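Local coordinates for NADP-dependent 2-hydroxyacid dehydrogenase (Rhizobium etli, PDB 4XCV), which probably interconverts 2-hydroxyacids and 2-oxoacids with NADP(H) as cofactor, as a member of the D-isomer specific 2-hydroxyacid dehydrogenase family, at residues D20-S32 and N291-E305. Residues are numbered along the deposited sequence; the frame is centred on the assembly and turned at random. Where two conformers were deposited one is given.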
ATOM      1  N   ASP A  20     -34.446  -0.589  -8.386  1.00 23.20           N
ATOM      2  CA  ASP A  20     -35.517   0.219  -8.942  1.00 23.95           C
ATOM      3  C   ASP A  20     -35.015   1.588  -9.380  1.00 22.09           C
ATOM      4  O   ASP A  20     -35.377   2.082 -10.428  1.00 21.29           O
ATOM      5  CB  ASP A  20     -36.630   0.447  -7.920  1.00 28.35           C
ATOM      6  CG  ASP A  20     -37.532  -0.739  -7.761  1.00 32.91           C
ATOM      7  OD1 ASP A  20     -37.564  -1.578  -8.683  1.00 38.78           O
ATOM      8  OD2 ASP A  20     -38.228  -0.819  -6.706  1.00 41.06           O
ATOM      9  N   ARG A  21     -34.203   2.239  -8.545  1.00 21.77           N
ATOM     10  CA  ARG A  21     -33.690   3.555  -8.857  1.00 22.20           C
ATOM     11  C   ARG A  21     -32.765   3.574 -10.045  1.00 21.17           C
ATOM     12  O   ARG A  21     -32.930   4.403 -10.947  1.00 21.08           O
ATOM     13  CB  ARG A  21     -32.955   4.160  -7.639  1.00 24.18           C
ATOM     14  CG  ARG A  21     -32.518   5.613  -7.850  1.00 25.04           C
ATOM     15  CD  ARG A  21     -31.857   6.221  -6.628  0.50 26.41           C
ATOM     16  NE  ARG A  21     -32.796   6.181  -5.530  0.50 26.96           N
ATOM     17  CZ  ARG A  21     -32.658   5.391  -4.478  0.50 27.62           C
ATOM     18  NH1 ARG A  21     -31.604   4.596  -4.394  0.50 27.55           N
ATOM     19  NH2 ARG A  21     -33.578   5.395  -3.530  0.50 28.43           N
ATOM     20  N   VAL A  22     -31.788   2.673 -10.103  1.00 20.84           N
ATOM     21  CA  VAL A  22     -30.893   2.607 -11.266  0.60 20.85           C
ATOM     22  C   VAL A  22     -31.662   2.349 -12.523  1.00 19.23           C
ATOM     23  O   VAL A  22     -31.388   2.919 -13.565  1.00 18.91           O
ATOM     24  CB  VAL A  22     -29.799   1.499 -11.142  0.60 22.45           C
ATOM     25  CG1 VAL A  22     -28.863   1.512 -12.354  0.60 22.31           C
ATOM     26  CG2 VAL A  22     -29.008   1.673  -9.874  0.60 24.68           C
ATOM     27  N   LEU A  23     -32.659   1.474 -12.441  1.00 17.64           N
ATOM     28  CA  LEU A  23     -33.371   1.145 -13.648  1.00 16.90           C
ATOM     29  C   LEU A  23     -34.141   2.306 -14.240  1.00 17.31           C
ATOM     30  O   LEU A  23     -34.534   2.255 -15.399  1.00 19.88           O
ATOM     31  CB  LEU A  23     -34.280  -0.059 -13.450  1.00 16.64           C
ATOM     32  CG  LEU A  23     -33.551  -1.380 -13.271  1.00 17.26           C
ATOM     33  CD1 LEU A  23     -34.591  -2.436 -12.982  1.00 17.97           C
ATOM     34  CD2 LEU A  23     -32.694  -1.720 -14.483  1.00 16.68           C
ATOM     35  N   LYS A  24     -34.406   3.376 -13.481  1.00 16.64           N
ATOM     36  CA  LYS A  24     -35.056   4.594 -14.004  0.50 17.28           C
ATOM     37  C   LYS A  24     -34.290   5.183 -15.156  1.00 17.23           C
ATOM     38  O   LYS A  24     -34.880   5.816 -16.006  1.00 18.74           O
ATOM     39  CB  LYS A  24     -35.148   5.716 -12.959  0.50 18.60           C
ATOM     40  CG  LYS A  24     -36.064   5.459 -11.785  0.50 19.82           C
ATOM     41  CD  LYS A  24     -36.016   6.633 -10.822  0.50 21.69           C
ATOM     42  CE  LYS A  24     -36.822   6.312  -9.589  0.50 23.14           C
ATOM     43  NZ  LYS A  24     -38.278   6.387  -9.884  0.50 24.06           N
ATOM     44  N   THR A  25     -32.967   5.025 -15.154  1.00 16.84           N
ATOM     45  CA  THR A  25     -32.128   5.671 -16.177  1.00 17.99           C
ATOM     46  C   THR A  25     -31.368   4.678 -17.065  1.00 17.44           C
ATOM     47  O   THR A  25     -30.610   5.098 -17.952  1.00 20.42           O
ATOM     48  CB  THR A  25     -31.128   6.655 -15.559  1.00 19.64           C
ATOM     49  OG1 THR A  25     -30.287   6.041 -14.586  1.00 21.78           O
ATOM     50  CG2 THR A  25     -31.906   7.843 -14.931  1.00 21.79           C
ATOM     51  N   ALA A  26     -31.576   3.400 -16.849  1.00 15.63           N
ATOM     52  CA  ALA A  26     -30.859   2.378 -17.595  1.00 15.38           C
ATOM     53  C   ALA A  26     -31.631   1.952 -18.833  1.00 14.78           C
ATOM     54  O   ALA A  26     -32.870   1.984 -18.915  1.00 16.24           O
ATOM     55  CB  ALA A  26     -30.622   1.147 -16.749  1.00 15.21           C
ATOM     56  N   PHE A  27     -30.881   1.437 -19.800  1.00 14.39           N
ATOM     57  CA  PHE A  27     -31.489   0.858 -20.989  1.00 13.83           C
ATOM     58  C   PHE A  27     -32.465   1.815 -21.654  1.00 13.94           C
ATOM     59  O   PHE A  27     -33.612   1.426 -21.980  1.00 14.10           O
ATOM     60  CB  PHE A  27     -32.196  -0.465 -20.627  1.00 13.58           C
ATOM     61  CG  PHE A  27     -31.292  -1.470 -19.945  1.00 13.82           C
ATOM     62  CD1 PHE A  27     -30.148  -1.956 -20.560  1.00 14.60           C
ATOM     63  CD2 PHE A  27     -31.599  -1.950 -18.665  1.00 14.66           C
ATOM     64  CE1 PHE A  27     -29.306  -2.846 -19.909  1.00 15.46           C
ATOM     65  CE2 PHE A  27     -30.780  -2.842 -18.038  1.00 15.41           C
ATOM     66  CZ  PHE A  27     -29.636  -3.291 -18.646  1.00 15.82           C
ATOM     67  N   ALA A  28     -32.074   3.089 -21.827  1.00 14.53           N
ATOM     68  CA  ALA A  28     -33.097   4.109 -22.116  1.00 15.60           C
ATOM     69  C   ALA A  28     -33.785   3.962 -23.458  1.00 16.12           C
ATOM     70  O   ALA A  28     -34.865   4.543 -23.669  1.00 18.11           O
ATOM     71  CB  ALA A  28     -32.524   5.516 -21.988  1.00 17.19           C
ATOM     72  N   ASP A  29     -33.201   3.213 -24.375  1.00 15.23           N
ATOM     73  CA  ASP A  29     -33.846   2.959 -25.664  1.00 16.06           C
ATOM     74  C   ASP A  29     -34.861   1.840 -25.670  1.00 15.92           C
ATOM     75  O   ASP A  29     -35.523   1.623 -26.696  1.00 18.67           O
ATOM     76  CB  ASP A  29     -32.803   2.723 -26.769  1.00 16.92           C
ATOM     77  CG  ASP A  29     -31.929   1.485 -26.528  1.00 16.05           C
ATOM     78  OD1 ASP A  29     -31.904   0.971 -25.378  1.00 15.90           O
ATOM     79  OD2 ASP A  29     -31.191   1.080 -27.474  1.00 18.34           O
ATOM     80  N   ARG A  30     -34.971   1.099 -24.573  1.00 14.08           N
ATOM     81  CA  ARG A  30     -35.824  -0.076 -24.576  1.00 13.35           C
ATOM     82  C   ARG A  30     -36.550  -0.400 -23.266  1.00 13.06           C
ATOM     83  O   ARG A  30     -37.539  -1.061 -23.290  1.00 13.50           O
ATOM     84  CB  ARG A  30     -35.036  -1.293 -25.063  1.00 13.14           C
ATOM     85  CG  ARG A  30     -33.868  -1.659 -24.166  1.00 12.59           C
ATOM     86  CD  ARG A  30     -32.929  -2.601 -24.877  1.00 12.87           C
ATOM     87  NE  ARG A  30     -32.171  -1.899 -25.902  1.00 12.82           N
ATOM     88  CZ  ARG A  30     -31.512  -2.490 -26.883  1.00 13.08           C
ATOM     89  NH1 ARG A  30     -31.524  -3.786 -27.046  1.00 13.04           N
ATOM     90  NH2 ARG A  30     -30.837  -1.742 -27.723  1.00 13.99           N
ATOM     91  N   GLY A  31     -36.023   0.058 -22.153  1.00 12.31           N
ATOM     92  CA  GLY A  31     -36.581  -0.262 -20.845  1.00 12.43           C
ATOM     93  C   GLY A  31     -36.143  -1.594 -20.325  1.00 11.93           C
ATOM     94  O   GLY A  31     -35.283  -2.300 -20.893  1.00 11.90           O
ATOM     95  N   SER A  32     -36.729  -1.937 -19.184  1.00 12.03           N
ATOM     96  CA  SER A  32     -36.408  -3.152 -18.466  1.00 12.25           C
ATOM     97  C   SER A  32     -37.644  -3.779 -17.897  1.00 13.27           C
ATOM     98  O   SER A  32     -38.692  -3.134 -17.689  1.00 14.26           O
ATOM     99  CB  SER A  32     -35.386  -2.892 -17.355  1.00 12.66           C
ATOM    100  OG  SER A  32     -35.813  -1.868 -16.503  1.00 14.09           O
ATOM    101  N   ASN A 291     -24.453   1.693 -10.665  1.00 20.83           N
ATOM    102  CA  ASN A 291     -24.686   1.899 -12.093  1.00 19.34           C
ATOM    103  C   ASN A 291     -23.719   1.182 -12.992  1.00 17.84           C
ATOM    104  O   ASN A 291     -23.987   1.034 -14.187  1.00 16.70           O
ATOM    105  CB  ASN A 291     -24.567   3.365 -12.444  1.00 21.28           C
ATOM    106  CG  ASN A 291     -25.700   4.173 -11.892  1.00 22.18           C
ATOM    107  OD1 ASN A 291     -26.736   4.236 -12.500  1.00 23.98           O
ATOM    108  ND2 ASN A 291     -25.501   4.810 -10.753  1.00 23.84           N
ATOM    109  N   ALA A 292     -22.558   0.802 -12.454  1.00 17.41           N
ATOM    110  CA  ALA A 292     -21.530   0.229 -13.254  1.00 16.84           C
ATOM    111  C   ALA A 292     -21.962  -1.059 -13.949  1.00 15.41           C
ATOM    112  O   ALA A 292     -21.635  -1.294 -15.119  1.00 14.95           O
ATOM    113  CB  ALA A 292     -20.278  -0.068 -12.407  1.00 17.54           C
ATOM    114  N   LEU A 293     -22.733  -1.907 -13.269  1.00 15.36           N
ATOM    115  CA  LEU A 293     -23.256  -3.144 -13.889  1.00 14.54           C
ATOM    116  C   LEU A 293     -24.087  -2.823 -15.149  1.00 13.90           C
ATOM    117  O   LEU A 293     -23.973  -3.455 -16.167  1.00 13.32           O
ATOM    118  CB  LEU A 293     -24.133  -3.944 -12.873  1.00 15.28           C
ATOM    119  CG  LEU A 293     -24.888  -5.158 -13.374  1.00 15.30           C
ATOM    120  CD1 LEU A 293     -23.935  -6.201 -13.947  1.00 15.08           C
ATOM    121  CD2 LEU A 293     -25.709  -5.701 -12.206  1.00 16.34           C
ATOM    122  N   PHE A 294     -24.959  -1.820 -15.023  1.00 13.90           N
ATOM    123  CA  PHE A 294     -25.867  -1.475 -16.095  1.00 13.65           C
ATOM    124  C   PHE A 294     -25.126  -0.822 -17.231  1.00 13.03           C
ATOM    125  O   PHE A 294     -25.399  -1.128 -18.370  1.00 12.02           O
ATOM    126  CB  PHE A 294     -27.016  -0.617 -15.529  1.00 14.71           C
ATOM    127  CG  PHE A 294     -27.814  -1.382 -14.557  1.00 16.29           C
ATOM    128  CD1 PHE A 294     -28.819  -2.190 -15.013  1.00 17.69           C
ATOM    129  CD2 PHE A 294     -27.462  -1.450 -13.217  1.00 19.32           C
ATOM    130  CE1 PHE A 294     -29.507  -3.008 -14.168  1.00 19.25           C
ATOM    131  CE2 PHE A 294     -28.150  -2.280 -12.361  1.00 20.38           C
ATOM    132  CZ  PHE A 294     -29.192  -3.044 -12.861  1.00 20.05           C
ATOM    133  N   ARG A 295     -24.151   0.031 -16.948  1.00 13.81           N
ATOM    134  CA  ARG A 295     -23.337   0.554 -18.025  1.00 13.97           C
ATOM    135  C   ARG A 295     -22.600  -0.544 -18.803  1.00 13.18           C
ATOM    136  O   ARG A 295     -22.505  -0.509 -20.035  1.00 12.61           O
ATOM    137  CB  ARG A 295     -22.310   1.560 -17.493  1.00 15.43           C
ATOM    138  CG  ARG A 295     -22.872   2.806 -16.867  1.00 16.78           C
ATOM    139  CD  ARG A 295     -23.781   3.606 -17.777  1.00 17.32           C
ATOM    140  NE  ARG A 295     -25.170   3.129 -17.725  1.00 16.93           N
ATOM    141  CZ  ARG A 295     -26.034   3.341 -16.743  1.00 17.65           C
ATOM    142  NH1 ARG A 295     -27.284   2.862 -16.848  1.00 17.56           N
ATOM    143  NH2 ARG A 295     -25.694   4.057 -15.657  1.00 19.26           N
ATOM    144  N   HIS A 296     -22.114  -1.536 -18.066  1.00 13.17           N
ATOM    145  CA  HIS A 296     -21.430  -2.692 -18.690  1.00 12.98           C
ATOM    146  C   HIS A 296     -22.360  -3.483 -19.617  1.00 12.01           C
ATOM    147  O   HIS A 296     -22.012  -3.833 -20.752  1.00 11.68           O
ATOM    148  CB  HIS A 296     -20.863  -3.568 -17.539  1.00 13.68           C
ATOM    149  CG  HIS A 296     -20.733  -5.018 -17.863  1.00 14.85           C
ATOM    150  ND1 HIS A 296     -19.688  -5.546 -18.575  1.00 16.36           N
ATOM    151  CD2 HIS A 296     -21.533  -6.062 -17.532  1.00 15.63           C
ATOM    152  CE1 HIS A 296     -19.840  -6.858 -18.665  1.00 15.47           C
ATOM    153  NE2 HIS A 296     -20.969  -7.190 -18.060  1.00 16.33           N
ATOM    154  N   VAL A 297     -23.568  -3.764 -19.137  1.00 11.32           N
ATOM    155  CA  VAL A 297     -24.504  -4.542 -19.921  1.00 10.98           C
ATOM    156  C   VAL A 297     -24.901  -3.765 -21.183  1.00 10.71           C
ATOM    157  O   VAL A 297     -24.959  -4.296 -22.306  1.00 10.47           O
ATOM    158  CB  VAL A 297     -25.758  -4.966 -19.123  1.00 11.33           C
ATOM    159  CG1 VAL A 297     -26.743  -5.607 -20.055  1.00 11.33           C
ATOM    160  CG2 VAL A 297     -25.372  -5.909 -17.991  1.00 12.07           C
ATOM    161  N   GLU A 298     -25.194  -2.473 -20.995  1.00 10.66           N
ATOM    162  CA  GLU A 298     -25.550  -1.609 -22.127  1.00 10.82           C
ATOM    163  C   GLU A 298     -24.445  -1.594 -23.210  1.00 11.11           C
ATOM    164  O   GLU A 298     -24.759  -1.651 -24.398  1.00 11.47           O
ATOM    165  CB  GLU A 298     -25.821  -0.194 -21.620  1.00 11.24           C
ATOM    166  CG  GLU A 298     -27.101  -0.058 -20.807  1.00 11.30           C
ATOM    167  CD  GLU A 298     -27.096   1.229 -19.994  1.00 12.47           C
ATOM    168  OE1 GLU A 298     -26.116   2.042 -20.103  1.00 13.96           O
ATOM    169  OE2 GLU A 298     -28.070   1.469 -19.238  1.00 12.68           O
ATOM    170  N   MET A 299     -23.211  -1.515 -22.782  1.00 11.74           N
ATOM    171  CA  MET A 299     -22.077  -1.487 -23.706  1.00 12.80           C
ATOM    172  C   MET A 299     -21.978  -2.789 -24.461  1.00 11.78           C
ATOM    173  O   MET A 299     -21.692  -2.794 -25.659  1.00 11.67           O
ATOM    174  CB  MET A 299     -20.774  -1.234 -22.966  1.00 15.42           C
ATOM    175  CG  MET A 299     -19.534  -1.577 -23.753  1.00 18.21           C
ATOM    176  SD  MET A 299     -18.121  -0.911 -22.896  1.00 21.97           S
ATOM    177  CE  MET A 299     -18.614  -0.991 -21.247  1.00 20.32           C
ATOM    178  N   GLN A 300     -22.158  -3.920 -23.762  1.00 10.82           N
ATOM    179  CA  GLN A 300     -22.089  -5.209 -24.461  1.00 10.69           C
ATOM    180  C   GLN A 300     -23.219  -5.417 -25.432  1.00 10.73           C
ATOM    181  O   GLN A 300     -23.048  -6.003 -26.500  1.00 10.89           O
ATOM    182  CB  GLN A 300     -21.956  -6.367 -23.455  1.00 10.61           C
ATOM    183  CG  GLN A 300     -20.666  -6.289 -22.646  1.00 10.79           C
ATOM    184  CD  GLN A 300     -19.419  -6.394 -23.495  1.00 11.06           C
ATOM    185  OE1 GLN A 300     -19.376  -7.138 -24.467  1.00 11.91           O
ATOM    186  NE2 GLN A 300     -18.425  -5.611 -23.172  1.00 11.76           N
ATOM    187  N   ILE A 301     -24.412  -4.931 -25.064  1.00 10.68           N
ATOM    188  CA  ILE A 301     -25.552  -4.966 -26.005  1.00 11.04           C
ATOM    189  C   ILE A 301     -25.204  -4.148 -27.237  1.00 11.30           C
ATOM    190  O   ILE A 301     -25.518  -4.607 -28.360  1.00 11.62           O
ATOM    191  CB  ILE A 301     -26.822  -4.450 -25.300  1.00 11.47           C
ATOM    192  CG1 ILE A 301     -27.324  -5.494 -24.333  1.00 11.56           C
ATOM    193  CG2 ILE A 301     -27.927  -4.126 -26.321  1.00 11.72           C
ATOM    194  CD1 ILE A 301     -28.457  -5.021 -23.414  1.00 12.00           C
ATOM    195  N   ALA A 302     -24.605  -2.961 -27.047  1.00 11.24           N
ATOM    196  CA  ALA A 302     -24.262  -2.120 -28.213  1.00 11.78           C
ATOM    197  C   ALA A 302     -23.292  -2.871 -29.122  1.00 12.12           C
ATOM    198  O   ALA A 302     -23.477  -2.875 -30.336  1.00 13.43           O
ATOM    199  CB  ALA A 302     -23.670  -0.798 -27.770  1.00 12.15           C
ATOM    200  N   ARG A 303     -22.272  -3.499 -28.547  1.00 11.90           N
ATOM    201  CA  ARG A 303     -21.332  -4.279 -29.369  1.00 12.20           C
ATOM    202  C   ARG A 303     -22.075  -5.374 -30.101  1.00 12.62           C
ATOM    203  O   ARG A 303     -21.907  -5.556 -31.307  1.00 13.09           O
ATOM    204  CB  ARG A 303     -20.281  -4.926 -28.501  1.00 11.94           C
ATOM    205  CG  ARG A 303     -19.271  -3.959 -27.948  1.00 12.31           C
ATOM    206  CD  ARG A 303     -18.305  -4.654 -27.009  1.00 12.13           C
ATOM    207  NE  ARG A 303     -17.548  -5.685 -27.708  1.00 12.23           N
ATOM    208  CZ  ARG A 303     -16.437  -5.468 -28.377  1.00 13.25           C
ATOM    209  NH1 ARG A 303     -15.884  -4.251 -28.466  1.00 14.26           N
ATOM    210  NH2 ARG A 303     -15.872  -6.478 -29.070  1.00 13.68           N
ATOM    211  N   PHE A 304     -22.902  -6.107 -29.367  1.00 12.35           N
ATOM    212  CA  PHE A 304     -23.652  -7.242 -29.958  1.00 13.38           C
ATOM    213  C   PHE A 304     -24.538  -6.792 -31.131  1.00 13.94           C
ATOM    214  O   PHE A 304     -24.585  -7.443 -32.186  1.00 14.38           O
ATOM    215  CB  PHE A 304     -24.504  -7.909 -28.887  1.00 14.11           C
ATOM    216  CG  PHE A 304     -25.116  -9.228 -29.292  1.00 15.32           C
ATOM    217  CD1 PHE A 304     -24.366 -10.387 -29.355  1.00 16.49           C
ATOM    218  CD2 PHE A 304     -26.457  -9.320 -29.515  1.00 16.51           C
ATOM    219  CE1 PHE A 304     -24.954 -11.595 -29.685  1.00 17.48           C
ATOM    220  CE2 PHE A 304     -27.057 -10.543 -29.819  1.00 17.84           C
ATOM    221  CZ  PHE A 304     -26.308 -11.667 -29.894  1.00 17.81           C
ATOM    222  N   GLU A 305     -25.175  -5.639 -30.975  1.00 14.18           N
ATOM    223  CA  GLU A 305     -26.093  -5.076 -31.985  1.00 15.16           C
ATOM    224  C   GLU A 305     -25.359  -4.434 -33.178  1.00 16.29           C
ATOM    225  O   GLU A 305     -25.960  -4.236 -34.255  1.00 17.20           O
ATOM    226  CB  GLU A 305     -27.097  -4.146 -31.325  1.00 15.15           C
ATOM    227  CG  GLU A 305     -28.031  -4.975 -30.420  1.00 15.12           C
ATOM    228  CD  GLU A 305     -29.122  -4.212 -29.714  1.00 14.80           C
ATOM    229  OE1 GLU A 305     -29.121  -2.960 -29.722  1.00 15.88           O
ATOM    230  OE2 GLU A 305     -29.936  -4.927 -29.082  1.00 15.51           O
TER
HETATM  231  O   HOH W   1     -28.742   3.641 -14.627  1.00 23.88           O
HETATM  232  O   HOH W   2     -29.581   4.325 -20.399  1.00 35.77           O
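Arg30 and Glu305 meet end-on from opposite directions: Arg30 NH1 donates to Glu305 OE2 at 2.8 Å and NH2 to OE1, each on a syn lone pair. Guanidinium and carboxylate lie only 20° from coplanar. The bend at chi3 lets the same guanidinium also grip Asp29 side-on through NE and NH2, while Ile301 CG2 lies over one face. Replacing Arg30 by a methionine would probably leave the carboxylates of Asp29 and Glu305 without the cation between them. Glu305 OE2 also takes a salt bridge from Arg5 and a hydrogen bond with Tyr50. Two turns back toward the start of helix 292-305, Glu298 OE2 takes the backbone N-H of Phe27 (N to OE2 2.9 Å, nearly straight) from one side of the carboxylate plane, and Arg295 NH1 reaches that oxygen from the other; Arg295 NE takes OE1, fixing the carboxylate's rotation. This is the domain built on the N-terminal five-stranded parallel sheet, probably the substrate-binding domain of this family; the chain's last helix returns to pack on it, and the loop from helix 16-23 to strand 32-34 lies alongside that helix. The Phe27 ring, with CG beside its backbone N (chi1 -55°), puts CE1 against Val297 CG1 and CE2 at the edge of the Phe294 ring, 3.7 Å from CD1, the two planes 73° apart. In the conformer given, Val22 CG1 lies against Phe294 CD2, and Leu23 CD2 comes to CE1 of that ring. At the helix start a water joins Val22 O and Thr25 OG1 to Asn291 OD1 and Arg295 NH1, while Asn291 ND2 turns to Glu289.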